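Local structure of putative nucleoside-diphosphate-sugar epimerase (Staphylococcus aureus subsp. aureus, 3E48) at residues B[12-17]-B[40-45]; B[119-124]-B[135-140]; B[123-128]-B[192-197]; B[149-154]-B[209-214]; B[227-232]-B[245-250]. The protein is of unknown function but probably binds NAD(P)(H) in a Rossmann-type domain and may act as a nucleoside-diphosphate-sugar epimerase. All blocks are in the same frame, centred on the assembly; numbering follows the deposited sequence.

Contact 1. Residues B[12-17]-B[40-45]; sequences LGTHIT and DDWRGK
Thr17 turns its methyl outward to meet Trp42: chi1 of -57° puts Thr17 OG1 beside the backbone N and leaves CG2 anti to it, while Trp42, at chi1 -70°, swings its indole beside its own N and back toward helix 11-22. The helix is the first of a Rossmann-type fold and carries Gly13, the last glycine of a GxxGxxG sequence that in this family usually cradles a dinucleotide, so the contact probably lies on the helix that follows the dinucleotide-binding turn. Thr17 CG2 stands over the six-membered ring of Trp42, 3.4 Å from its centroid and only 5° off the normal, a clear CH-pi contact. Thr17 CB adds to it at 3.6 Å from Trp42 CH2. One helical turn earlier, Thr14 comes to the rim instead: its CA lies near the ring plane, 4.1 Å from Trp42 CH2. Tryptophan suits a loop residue that must reach a helix, since its long flat side chain carries apolar surface inward from the 3-10 turn 40-42, and Trp42 NE1 is satisfied by Asn18 OD1. Threonine suits the helix because its hydroxyl can be paid for locally. Thr14 OG1 bonds Gly10 O. Thr17 OG1 bonds Gly13 O at 2.8 Å, approaching from above the carbonyl plane, while Thr17 N reaches the same oxygen from the opposite face at 2.9 Å.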
# COMPACT_ATOMS: atom_id res chain seq x y z
N LEU B 12 18.58 8.73 -10.75
CA LEU B 12 18.72 9.18 -9.38
C LEU B 12 19.96 8.57 -8.73
O LEU B 12 20.70 9.26 -8.02
CB LEU B 12 17.48 8.82 -8.56
CG LEU B 12 17.57 9.13 -7.06
CD1 LEU B 12 17.74 10.62 -6.83
CD2 LEU B 12 16.30 8.64 -6.37
N GLY B 13 20.20 7.29 -8.97
CA GLY B 13 21.36 6.63 -8.39
C GLY B 13 22.69 7.28 -8.74
O GLY B 13 23.61 7.31 -7.92
N THR B 14 22.80 7.79 -9.96
CA THR B 14 24.02 8.44 -10.41
C THR B 14 24.26 9.69 -9.57
O THR B 14 25.39 9.96 -9.14
CB THR B 14 23.94 8.77 -11.91
OG1 THR B 14 23.88 7.55 -12.66
CG2 THR B 14 25.15 9.57 -12.37
N HIS B 15 23.20 10.46 -9.33
CA HIS B 15 23.30 11.67 -8.51
C HIS B 15 23.80 11.30 -7.12
O HIS B 15 24.75 11.90 -6.61
CB HIS B 15 21.93 12.34 -8.38
CG HIS B 15 21.55 13.18 -9.56
ND1 HIS B 15 22.04 14.46 -9.75
CD2 HIS B 15 20.76 12.92 -10.62
CE1 HIS B 15 21.56 14.95 -10.88
NE2 HIS B 15 20.78 14.03 -11.43
N ILE B 16 23.15 10.32 -6.50
CA ILE B 16 23.53 9.89 -5.16
C ILE B 16 24.97 9.38 -5.08
O ILE B 16 25.69 9.71 -4.14
CB ILE B 16 22.59 8.79 -4.63
CG1 ILE B 16 21.15 9.33 -4.57
CG2 ILE B 16 23.04 8.34 -3.25
CD1 ILE B 16 20.11 8.29 -4.17
N THR B 17 25.38 8.59 -6.07
CA THR B 17 26.73 8.04 -6.07
C THR B 17 27.78 9.13 -6.25
O THR B 17 28.79 9.14 -5.55
CB THR B 17 26.91 6.99 -7.18
OG1 THR B 17 25.94 5.95 -7.03
CG2 THR B 17 28.32 6.38 -7.10
N ASP B 40 33.88 5.15 -15.47
CA ASP B 40 35.27 4.86 -15.18
C ASP B 40 35.80 5.63 -13.98
O ASP B 40 36.66 5.14 -13.26
CB ASP B 40 36.13 5.15 -16.40
CG ASP B 40 35.80 4.24 -17.57
OD1 ASP B 40 36.00 3.02 -17.45
OD2 ASP B 40 35.33 4.76 -18.61
N ASP B 41 35.28 6.84 -13.76
CA ASP B 41 35.72 7.66 -12.64
C ASP B 41 35.35 7.04 -11.29
O ASP B 41 35.96 7.36 -10.27
CB ASP B 41 35.13 9.07 -12.74
CG ASP B 41 35.65 9.83 -13.94
OD1 ASP B 41 36.88 9.85 -14.16
OD2 ASP B 41 34.82 10.43 -14.67
N TRP B 42 34.35 6.17 -11.30
CA TRP B 42 33.90 5.52 -10.07
C TRP B 42 34.86 4.42 -9.62
O TRP B 42 34.82 3.99 -8.47
CB TRP B 42 32.51 4.93 -10.26
CG TRP B 42 31.41 5.95 -10.39
CD1 TRP B 42 31.55 7.30 -10.53
CD2 TRP B 42 30.00 5.68 -10.41
NE1 TRP B 42 30.32 7.89 -10.64
CE2 TRP B 42 29.35 6.93 -10.57
CE3 TRP B 42 29.23 4.52 -10.31
CZ2 TRP B 42 27.96 7.03 -10.64
CZ3 TRP B 42 27.85 4.63 -10.38
CH2 TRP B 42 27.23 5.88 -10.54
N ARG B 43 35.72 3.97 -10.53
CA ARG B 43 36.67 2.92 -10.21
C ARG B 43 37.62 3.36 -9.10
O ARG B 43 38.25 4.42 -9.19
CB ARG B 43 37.45 2.51 -11.47
CG ARG B 43 36.57 2.01 -12.59
CD ARG B 43 35.74 0.81 -12.15
NE ARG B 43 34.63 0.51 -13.06
CZ ARG B 43 34.77 0.13 -14.32
NH1 ARG B 43 35.98 -0.01 -14.85
NH2 ARG B 43 33.70 -0.11 -15.07
N GLY B 44 37.71 2.54 -8.06
CA GLY B 44 38.58 2.86 -6.94
C GLY B 44 37.92 3.75 -5.90
O GLY B 44 38.50 4.03 -4.85
N LYS B 45 36.69 4.20 -6.18
CA LYS B 45 35.98 5.08 -5.26
C LYS B 45 34.80 4.38 -4.58
O LYS B 45 34.42 4.74 -3.46
CB LYS B 45 35.52 6.34 -6.00
CG LYS B 45 36.69 7.16 -6.52
CD LYS B 45 36.25 8.35 -7.34
CE LYS B 45 37.46 9.09 -7.90
NZ LYS B 45 38.31 8.18 -8.71

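Contact 2. Residues B[119-124]-B[135-140]; sequences PYFGYA and YTYVRM
Tyr137 reaches from its strand to Phe121 on helix 118-131. Its CB points at the helix, and chi1 of -159° sets CG anti to the backbone N, which carries the ring from the strand toward the helix. Along one edge the ring meets Arg139 CG in its plane; the guanidinium of Arg194 packs on the CD1 side. The Phe103 ring lies close by, nearly parallel to it. This is the interior of a beta-alpha-beta unit, strand 100-106, helix 118-131 and strand 134-143, where a long aromatic can span the space between sheet and helix. At the tip, Tyr137 OH comes to the edge of Phe121, 3.9 Å from CD1, and lies 3.4 Å from Phe121 O. Ala124 CB, 4.4 Å from Tyr137 OH, offers a small methyl that lets the phenol approach the helix. Phe121 is backed in turn by Tyr120, whose CD2 sits 3.7 Å above the centre of the Phe121 ring.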
# COMPACT_ATOMS: atom_id res chain seq x y z
N PRO B 119 -0.07 0.84 -5.53
CA PRO B 119 -0.12 -0.42 -4.79
C PRO B 119 1.27 -0.88 -4.37
O PRO B 119 1.47 -1.37 -3.25
CB PRO B 119 -0.78 -1.38 -5.78
CG PRO B 119 -1.66 -0.49 -6.60
CD PRO B 119 -0.75 0.70 -6.84
N TYR B 120 2.24 -0.74 -5.28
CA TYR B 120 3.61 -1.14 -4.99
C TYR B 120 4.19 -0.38 -3.81
O TYR B 120 4.76 -0.97 -2.90
CB TYR B 120 4.52 -0.93 -6.20
CG TYR B 120 6.00 -1.07 -5.88
CD1 TYR B 120 6.59 -2.33 -5.75
CD2 TYR B 120 6.80 0.06 -5.67
CE1 TYR B 120 7.94 -2.46 -5.43
CE2 TYR B 120 8.15 -0.07 -5.34
CZ TYR B 120 8.71 -1.33 -5.23
OH TYR B 120 10.05 -1.47 -4.92
N PHE B 121 4.03 0.94 -3.81
CA PHE B 121 4.58 1.75 -2.73
C PHE B 121 3.86 1.53 -1.41
O PHE B 121 4.49 1.55 -0.35
CB PHE B 121 4.60 3.22 -3.14
CG PHE B 121 5.60 3.51 -4.21
CD1 PHE B 121 6.97 3.42 -3.94
CD2 PHE B 121 5.19 3.81 -5.51
CE1 PHE B 121 7.92 3.62 -4.94
CE2 PHE B 121 6.13 4.02 -6.52
CZ PHE B 121 7.50 3.92 -6.24
N GLY B 122 2.55 1.33 -1.46
CA GLY B 122 1.83 1.07 -0.23
C GLY B 122 2.30 -0.26 0.33
O GLY B 122 2.52 -0.40 1.53
N TYR B 123 2.47 -1.25 -0.55
CA TYR B 123 2.91 -2.57 -0.15
C TYR B 123 4.32 -2.56 0.43
O TYR B 123 4.59 -3.19 1.45
CB TYR B 123 2.85 -3.51 -1.36
CG TYR B 123 3.14 -4.96 -1.07
CD1 TYR B 123 4.45 -5.43 -0.99
CD2 TYR B 123 2.10 -5.88 -0.95
CE1 TYR B 123 4.72 -6.79 -0.81
CE2 TYR B 123 2.35 -7.24 -0.77
CZ TYR B 123 3.66 -7.69 -0.70
OH TYR B 123 3.89 -9.03 -0.55
N ALA B 124 5.22 -1.83 -0.23
CA ALA B 124 6.61 -1.73 0.20
C ALA B 124 6.75 -1.18 1.62
O ALA B 124 7.45 -1.76 2.46
CB ALA B 124 7.39 -0.85 -0.78
N TYR B 135 14.40 0.59 9.50
CA TYR B 135 14.36 1.22 8.20
C TYR B 135 13.98 2.69 8.25
O TYR B 135 13.41 3.17 9.23
CB TYR B 135 13.41 0.47 7.25
CG TYR B 135 11.94 0.60 7.59
CD1 TYR B 135 11.39 -0.11 8.66
CD2 TYR B 135 11.11 1.46 6.87
CE1 TYR B 135 10.04 0.04 8.99
CE2 TYR B 135 9.77 1.61 7.19
CZ TYR B 135 9.24 0.90 8.25
OH TYR B 135 7.91 1.08 8.58
N THR B 136 14.32 3.39 7.17
CA THR B 136 14.03 4.81 7.01
C THR B 136 13.32 4.89 5.68
O THR B 136 13.86 4.50 4.65
CB THR B 136 15.35 5.63 6.96
OG1 THR B 136 16.10 5.40 8.16
CG2 THR B 136 15.06 7.12 6.83
N TYR B 137 12.08 5.38 5.70
CA TYR B 137 11.30 5.47 4.48
C TYR B 137 11.31 6.91 3.97
O TYR B 137 10.80 7.82 4.62
CB TYR B 137 9.87 4.98 4.74
CG TYR B 137 9.13 4.57 3.49
CD1 TYR B 137 8.43 5.51 2.73
CD2 TYR B 137 9.20 3.26 3.02
CE1 TYR B 137 7.81 5.15 1.54
CE2 TYR B 137 8.58 2.89 1.82
CZ TYR B 137 7.89 3.84 1.09
OH TYR B 137 7.29 3.50 -0.10
N VAL B 138 11.93 7.10 2.81
CA VAL B 138 12.06 8.43 2.22
C VAL B 138 11.14 8.57 1.02
O VAL B 138 11.31 7.89 0.02
CB VAL B 138 13.52 8.67 1.75
CG1 VAL B 138 13.67 10.07 1.19
CG2 VAL B 138 14.47 8.44 2.91
N ARG B 139 10.15 9.45 1.11
CA ARG B 139 9.24 9.64 -0.00
C ARG B 139 9.68 10.87 -0.80
O ARG B 139 10.04 11.89 -0.22
CB ARG B 139 7.81 9.80 0.52
CG ARG B 139 7.28 8.51 1.16
CD ARG B 139 6.03 8.71 2.01
NE ARG B 139 4.86 9.08 1.22
CZ ARG B 139 4.31 10.29 1.22
NH1 ARG B 139 4.83 11.26 1.96
NH2 ARG B 139 3.25 10.53 0.47
N MSE B 140 9.68 10.76 -2.12
CA MSE B 140 10.09 11.88 -2.95
C MSE B 140 8.95 12.43 -3.80
O MSE B 140 8.03 11.69 -4.18
CB MSE B 140 11.26 11.47 -3.85
CG MSE B 140 10.91 10.44 -4.90
SE MSE B 140 12.47 9.74 -5.84
CE MSE B 140 11.92 7.90 -5.94

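Contact 3. Residues B[123-128]-B[192-197]; sequences YASRLL and GKRYLL
Ser125 OG is the polar atom on which this contact turns. Its strongest partner is His111 O of the second subunit, to which it is hydrogen-bonded, while Arg194 NH1 of its own chain gives it a weak bond, 3.4 Å long and bent to 132° at the hydrogen. The oxygen lies near the plane of the guanidinium, at its edge, and Arg194 NH2 is 3.1 Å from Ser125 OG. With chi1 at 180°, Ser125 OG is anti to its backbone N and faces the strand. Arg194 comes the other way with an extended chain from CG to NE, long enough to bring a charge from strand 194-203 to the helix. Serine fits here because its short side chain can serve two partners where helix, strand and second subunit converge. Asp109 OD2 of the same chain is salt-bridged to Arg139 and only weakly paired, at long range, with Arg194. Like charges lie near, with Arg126 NH1 6.1 Å from Arg194 NH1. Arg126 NE bonds Asp109 O of the second subunit. The arrangement is that of a Rossmann-fold crossover helix packed on its sheet by one side and serving the dimer interface by another.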
# COMPACT_ATOMS: atom_id res chain seq x y z
N TYR B 123 2.47 -1.25 -0.55
CA TYR B 123 2.91 -2.57 -0.15
C TYR B 123 4.32 -2.56 0.43
O TYR B 123 4.59 -3.19 1.45
CB TYR B 123 2.85 -3.51 -1.36
CG TYR B 123 3.14 -4.96 -1.07
CD1 TYR B 123 4.45 -5.43 -0.99
CD2 TYR B 123 2.10 -5.88 -0.95
CE1 TYR B 123 4.72 -6.79 -0.81
CE2 TYR B 123 2.35 -7.24 -0.77
CZ TYR B 123 3.66 -7.69 -0.70
OH TYR B 123 3.89 -9.03 -0.55
N ALA B 124 5.22 -1.83 -0.23
CA ALA B 124 6.61 -1.73 0.20
C ALA B 124 6.75 -1.18 1.62
O ALA B 124 7.45 -1.76 2.46
CB ALA B 124 7.39 -0.85 -0.78
N SER B 125 6.09 -0.05 1.89
CA SER B 125 6.14 0.57 3.20
C SER B 125 5.69 -0.41 4.28
O SER B 125 6.37 -0.60 5.30
CB SER B 125 5.25 1.82 3.22
OG SER B 125 5.27 2.45 4.49
N ARG B 126 4.55 -1.04 4.05
CA ARG B 126 4.02 -2.00 5.01
C ARG B 126 4.91 -3.24 5.17
O ARG B 126 5.12 -3.71 6.28
CB ARG B 126 2.59 -2.38 4.61
CG ARG B 126 1.68 -1.16 4.66
CD ARG B 126 0.36 -1.34 3.94
NE ARG B 126 -0.51 -0.20 4.23
CZ ARG B 126 -0.33 1.03 3.77
NH1 ARG B 126 0.70 1.31 2.97
NH2 ARG B 126 -1.15 2.01 4.14
N LEU B 127 5.44 -3.75 4.06
CA LEU B 127 6.30 -4.93 4.16
C LEU B 127 7.51 -4.61 5.03
O LEU B 127 7.94 -5.43 5.84
CB LEU B 127 6.77 -5.40 2.78
CG LEU B 127 7.43 -6.79 2.75
CD1 LEU B 127 6.40 -7.87 3.11
CD2 LEU B 127 8.02 -7.04 1.38
N LEU B 128 8.07 -3.42 4.87
CA LEU B 128 9.22 -3.04 5.69
C LEU B 128 8.81 -3.03 7.15
O LEU B 128 9.54 -3.50 8.02
CB LEU B 128 9.75 -1.66 5.27
CG LEU B 128 10.53 -1.73 3.95
CD1 LEU B 128 10.66 -0.33 3.36
CD2 LEU B 128 11.90 -2.34 4.19
N GLY B 192 15.40 5.76 10.87
CA GLY B 192 14.22 5.26 11.56
C GLY B 192 12.99 6.15 11.50
O GLY B 192 11.99 5.89 12.15
N LYS B 193 13.07 7.21 10.71
CA LYS B 193 11.96 8.13 10.58
C LYS B 193 11.43 8.13 9.14
O LYS B 193 12.09 7.62 8.23
CB LYS B 193 12.39 9.53 10.99
CG LYS B 193 11.23 10.46 11.29
CD LYS B 193 10.47 9.98 12.52
CE LYS B 193 8.99 10.32 12.41
NZ LYS B 193 8.38 9.58 11.26
N ARG B 194 10.25 8.69 8.95
CA ARG B 194 9.62 8.77 7.64
C ARG B 194 9.83 10.20 7.14
O ARG B 194 9.54 11.15 7.86
CB ARG B 194 8.13 8.46 7.76
CG ARG B 194 7.44 8.12 6.44
CD ARG B 194 5.98 7.72 6.69
NE ARG B 194 5.30 7.27 5.48
CZ ARG B 194 5.44 6.07 4.94
NH1 ARG B 194 4.77 5.76 3.84
NH2 ARG B 194 6.23 5.17 5.50
N TYR B 195 10.34 10.34 5.92
CA TYR B 195 10.60 11.65 5.35
C TYR B 195 9.92 11.89 4.02
O TYR B 195 9.60 10.96 3.28
CB TYR B 195 12.11 11.84 5.14
CG TYR B 195 12.93 11.84 6.40
CD1 TYR B 195 12.94 12.95 7.25
CD2 TYR B 195 13.69 10.73 6.77
CE1 TYR B 195 13.68 12.95 8.43
CE2 TYR B 195 14.43 10.71 7.95
CZ TYR B 195 14.42 11.83 8.78
OH TYR B 195 15.12 11.82 9.96
N LEU B 196 9.68 13.16 3.72
CA LEU B 196 9.11 13.56 2.44
C LEU B 196 10.05 14.64 1.91
O LEU B 196 10.23 15.67 2.55
CB LEU B 196 7.71 14.15 2.60
CG LEU B 196 7.16 14.84 1.34
CD1 LEU B 196 7.05 13.86 0.17
CD2 LEU B 196 5.80 15.44 1.67
N LEU B 197 10.66 14.39 0.77
CA LEU B 197 11.55 15.37 0.17
C LEU B 197 10.74 16.09 -0.90
O LEU B 197 10.49 15.56 -1.98
CB LEU B 197 12.78 14.68 -0.44
CG LEU B 197 13.66 13.93 0.57
CD1 LEU B 197 14.86 13.31 -0.13
CD2 LEU B 197 14.13 14.91 1.64

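Contact 4. Residues B[149-154]-B[209-214]; sequences PYLPEL and AILSEA
Leu211 meets two leucines of the facing helix, one with each methyl. Its CD2 touches Leu151 CD2 at 3.8 Å, and its CD1 touches Leu154 CD1 at 3.6 Å. Leu211 CB is drawn in as well, 4.0 Å from Leu151 CD2. All three residues are buried, and leucine suits them: a branched end lets Leu211 engage partners spaced three residues apart on the opposite helix. Leu211 and Leu154 both hold CG anti to the carbonyl carbon, whereas Leu151 is twisted to a less usual chi1 of -91°, just before a proline. In the next shell, the helix 147-157 is kinked where Pro152 has no N-H to give and Glu153 N makes only a weak bond to Tyr150 O. Regular bonding returns with Leu154 N to Tyr150 O at 3.2 Å. The Tyr150 ring then supports Leu154, with Leu154 CG 3.6 Å above one face toward its rim; Tyr150 OH and Glu153 OE2 are both bonded to Tyr233 OH. Further out, Ile219 packs on Leu154 and Leu211, and Leu282 on Leu151. The three leucines join helix 147-157, which follows strand 134-143, to helix 204-215, which follows strand 194-203, with Leu277 of helix 273-277 against Leu211 and Ala214.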
# COMPACT_ATOMS: atom_id res chain seq x y z
N PRO B 149 14.02 17.89 -21.33
CA PRO B 149 13.97 17.23 -22.64
C PRO B 149 12.59 17.29 -23.29
O PRO B 149 12.44 17.06 -24.49
CB PRO B 149 14.38 15.79 -22.33
CG PRO B 149 15.25 15.94 -21.12
CD PRO B 149 14.49 16.95 -20.30
N TYR B 150 11.58 17.61 -22.48
CA TYR B 150 10.21 17.67 -22.96
C TYR B 150 9.86 19.03 -23.56
O TYR B 150 8.96 19.13 -24.40
CB TYR B 150 9.27 17.32 -21.80
CG TYR B 150 7.80 17.19 -22.16
CD1 TYR B 150 7.39 16.54 -23.33
CD2 TYR B 150 6.82 17.65 -21.28
CE1 TYR B 150 6.04 16.36 -23.61
CE2 TYR B 150 5.47 17.48 -21.55
CZ TYR B 150 5.08 16.84 -22.71
OH TYR B 150 3.74 16.67 -22.96
N LEU B 151 10.58 20.06 -23.15
CA LEU B 151 10.33 21.42 -23.64
C LEU B 151 10.15 21.50 -25.16
O LEU B 151 9.21 22.14 -25.63
CB LEU B 151 11.47 22.35 -23.22
CG LEU B 151 11.28 23.09 -21.89
CD1 LEU B 151 12.52 23.91 -21.58
CD2 LEU B 151 10.05 23.99 -21.97
N PRO B 152 11.03 20.85 -25.93
CA PRO B 152 10.91 20.89 -27.39
C PRO B 152 9.51 20.57 -27.89
O PRO B 152 8.97 21.27 -28.75
CB PRO B 152 11.95 19.86 -27.85
CG PRO B 152 13.02 20.01 -26.82
CD PRO B 152 12.23 20.08 -25.53
N GLU B 153 8.90 19.52 -27.34
CA GLU B 153 7.56 19.13 -27.76
C GLU B 153 6.53 20.15 -27.28
O GLU B 153 5.62 20.52 -28.02
CB GLU B 153 7.21 17.74 -27.20
CG GLU B 153 6.08 17.05 -27.95
CD GLU B 153 5.76 15.67 -27.39
OE1 GLU B 153 6.71 14.89 -27.15
OE2 GLU B 153 4.56 15.37 -27.21
N LEU B 154 6.69 20.61 -26.04
CA LEU B 154 5.77 21.60 -25.49
C LEU B 154 5.79 22.88 -26.31
O LEU B 154 4.75 23.51 -26.53
CB LEU B 154 6.14 21.91 -24.04
CG LEU B 154 5.92 20.79 -23.02
CD1 LEU B 154 6.39 21.26 -21.65
CD2 LEU B 154 4.44 20.41 -22.98
N ALA B 209 3.45 28.94 -17.38
CA ALA B 209 4.03 30.28 -17.38
C ALA B 209 5.55 30.22 -17.20
O ALA B 209 6.29 30.96 -17.84
CB ALA B 209 3.40 31.13 -16.28
N ILE B 210 6.00 29.32 -16.32
CA ILE B 210 7.43 29.14 -16.06
C ILE B 210 8.13 28.66 -17.33
O ILE B 210 9.16 29.21 -17.73
CB ILE B 210 7.68 28.08 -14.96
CG1 ILE B 210 7.05 28.53 -13.64
CG2 ILE B 210 9.17 27.85 -14.78
CD1 ILE B 210 7.70 29.74 -13.06
N LEU B 211 7.58 27.62 -17.94
CA LEU B 211 8.15 27.05 -19.15
C LEU B 211 8.12 28.06 -20.29
O LEU B 211 9.03 28.08 -21.12
CB LEU B 211 7.38 25.78 -19.54
CG LEU B 211 7.39 24.66 -18.48
CD1 LEU B 211 6.38 23.58 -18.85
CD2 LEU B 211 8.79 24.09 -18.37
N SER B 212 7.08 28.89 -20.33
CA SER B 212 6.95 29.90 -21.37
C SER B 212 8.07 30.94 -21.31
O SER B 212 8.75 31.19 -22.31
CB SER B 212 5.60 30.61 -21.27
OG SER B 212 4.53 29.73 -21.57
N GLU B 213 8.26 31.54 -20.15
CA GLU B 213 9.30 32.56 -19.99
C GLU B 213 10.70 31.97 -20.06
O GLU B 213 11.66 32.67 -20.37
CB GLU B 213 9.10 33.32 -18.67
CG GLU B 213 8.95 32.42 -17.46
CD GLU B 213 8.70 33.21 -16.18
OE1 GLU B 213 9.55 34.05 -15.82
OE2 GLU B 213 7.66 32.98 -15.54
N ALA B 214 10.83 30.67 -19.77
CA ALA B 214 12.12 30.01 -19.81
C ALA B 214 12.47 29.67 -21.26
O ALA B 214 13.61 29.83 -21.70
CB ALA B 214 12.09 28.73 -18.98

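Contact 5. Residues B[227-232]-B[245-250]; sequences ETFAEM and SMYHAG
Phe229 and Tyr247 share this contact almost equally, each burying about the same surface against the other. Two carbons of each ring do the touching: Phe229 CE2 lies 3.9 Å from Tyr247 CD2, and Phe229 CZ is likewise 3.9 Å from Tyr247 CE2. The planes stand at 79° with centroids 5.6 Å apart, an oblique pairing in which neighbouring ring carbons meet two against two. Different first torsions bring the rings together. Phe229 has CG anti to its backbone N, chi1 -172°, which throws the ring well out from its helix, while Tyr247 folds its CG beside the backbone N. The two residues tie together consecutive helices, 226-231 and 239-251, in the helical part of the chain beyond the Rossmann-type sheet, a region that in related sugar-nucleotide epimerases usually helps to shape the substrate side. Large flat side chains suit a buried site between helices, since each offers a broad apolar surface to several neighbours. Phe229 is further enclosed by Leu243 and Ala244 of the second helix, by Pro163 and by the ring of Tyr233. On Tyr247, the ring of Tyr162 is stacked, and Met142 of strand 134-143 packs against the same side chain.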
# COMPACT_ATOMS: atom_id res chain seq x y z
N GLU B 227 -7.49 9.67 -21.91
CA GLU B 227 -7.35 8.68 -22.97
C GLU B 227 -6.34 9.14 -24.02
O GLU B 227 -5.46 8.39 -24.43
CB GLU B 227 -8.70 8.41 -23.64
CG GLU B 227 -9.82 7.96 -22.71
CD GLU B 227 -10.26 9.05 -21.75
OE1 GLU B 227 -10.60 10.16 -22.21
OE2 GLU B 227 -10.28 8.80 -20.52
N THR B 228 -6.48 10.39 -24.44
CA THR B 228 -5.59 10.96 -25.45
C THR B 228 -4.14 11.01 -24.96
O THR B 228 -3.22 10.66 -25.69
CB THR B 228 -6.03 12.39 -25.84
OG1 THR B 228 -7.37 12.35 -26.35
CG2 THR B 228 -5.12 12.97 -26.92
N PHE B 229 -3.95 11.44 -23.71
CA PHE B 229 -2.62 11.52 -23.14
C PHE B 229 -1.94 10.14 -23.11
O PHE B 229 -0.79 9.99 -23.50
CB PHE B 229 -2.68 12.07 -21.71
CG PHE B 229 -1.34 12.38 -21.12
CD1 PHE B 229 -0.64 13.51 -21.51
CD2 PHE B 229 -0.76 11.52 -20.19
CE1 PHE B 229 0.62 13.79 -20.98
CE2 PHE B 229 0.49 11.78 -19.66
CZ PHE B 229 1.19 12.92 -20.05
N ALA B 230 -2.68 9.13 -22.65
CA ALA B 230 -2.15 7.78 -22.57
C ALA B 230 -1.79 7.25 -23.95
O ALA B 230 -0.78 6.56 -24.12
CB ALA B 230 -3.18 6.86 -21.92
N GLU B 231 -2.62 7.59 -24.93
CA GLU B 231 -2.42 7.15 -26.31
C GLU B 231 -1.17 7.74 -26.96
O GLU B 231 -0.40 7.01 -27.60
CB GLU B 231 -3.65 7.51 -27.14
CG GLU B 231 -4.86 6.62 -26.85
CD GLU B 231 -6.14 7.16 -27.46
OE1 GLU B 231 -6.08 7.76 -28.55
OE2 GLU B 231 -7.21 6.95 -26.85
N MSE B 232 -0.97 9.04 -26.81
CA MSE B 232 0.19 9.68 -27.42
C MSE B 232 1.49 9.50 -26.64
O MSE B 232 2.53 10.02 -27.03
CB MSE B 232 -0.10 11.17 -27.66
CG MSE B 232 -0.48 11.96 -26.43
SE MSE B 232 -1.18 13.71 -26.89
CE MSE B 232 0.47 14.53 -27.52
N SER B 245 -2.41 8.26 -15.26
CA SER B 245 -2.92 8.07 -13.90
C SER B 245 -2.14 8.92 -12.90
O SER B 245 -2.67 9.31 -11.85
CB SER B 245 -2.85 6.59 -13.49
OG SER B 245 -1.54 6.18 -13.16
N MSE B 246 -0.88 9.21 -13.22
CA MSE B 246 -0.06 10.02 -12.34
C MSE B 246 -0.61 11.45 -12.31
O MSE B 246 -0.82 12.02 -11.24
CB MSE B 246 1.40 10.01 -12.82
CG MSE B 246 2.40 10.62 -11.85
SE MSE B 246 4.22 10.22 -12.37
CE MSE B 246 4.37 11.47 -13.83
N TYR B 247 -0.87 12.02 -13.48
CA TYR B 247 -1.41 13.37 -13.52
C TYR B 247 -2.86 13.39 -13.03
O TYR B 247 -3.33 14.40 -12.51
CB TYR B 247 -1.28 13.94 -14.93
CG TYR B 247 0.18 14.16 -15.26
CD1 TYR B 247 0.91 15.16 -14.61
CD2 TYR B 247 0.87 13.29 -16.10
CE1 TYR B 247 2.29 15.29 -14.79
CE2 TYR B 247 2.25 13.40 -16.29
CZ TYR B 247 2.95 14.40 -15.62
OH TYR B 247 4.31 14.50 -15.77
N HIS B 248 -3.55 12.27 -13.17
CA HIS B 248 -4.92 12.18 -12.70
C HIS B 248 -4.90 12.30 -11.18
O HIS B 248 -5.78 12.92 -10.57
CB HIS B 248 -5.55 10.85 -13.13
CG HIS B 248 -6.99 10.71 -12.75
ND1 HIS B 248 -7.93 11.67 -13.04
CD2 HIS B 248 -7.65 9.70 -12.13
CE1 HIS B 248 -9.11 11.27 -12.60
NE2 HIS B 248 -8.97 10.08 -12.05
N ALA B 249 -3.88 11.71 -10.55
CA ALA B 249 -3.76 11.80 -9.10
C ALA B 249 -3.55 13.28 -8.75
O ALA B 249 -3.99 13.75 -7.71
CB ALA B 249 -2.57 10.96 -8.62
N GLY B 250 -2.87 14.00 -9.64
CA GLY B 250 -2.63 15.41 -9.41
C GLY B 250 -3.93 16.20 -9.51
O GLY B 250 -4.14 17.18 -8.79

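Overall arrangement
Contacts 2 and 3 form one continuous patch: their centres are 4 Å apart, both use helix 118-131, and strands 134-143 and 194-203 are joined by probable hydrogen bonds such as Arg139 N to Tyr195 O, 2.7 Å. Both also touch the second subunit. Contact 1, whose helix packs against the same sheet, has its centre 24 Å from contact 2, yet Leu12 CD2 meets Met140 SE at 4.0 Å, linking the first helix, beside the probable dinucleotide site, to strand 134-143. Contacts 4 and 5 belong to the more helical part, centres 19 Å apart, meeting where Glu153 OE2 and Met232 CE are 4.2 Å apart. Contact 5 lies about 34 Å from contact 1, centre to centre.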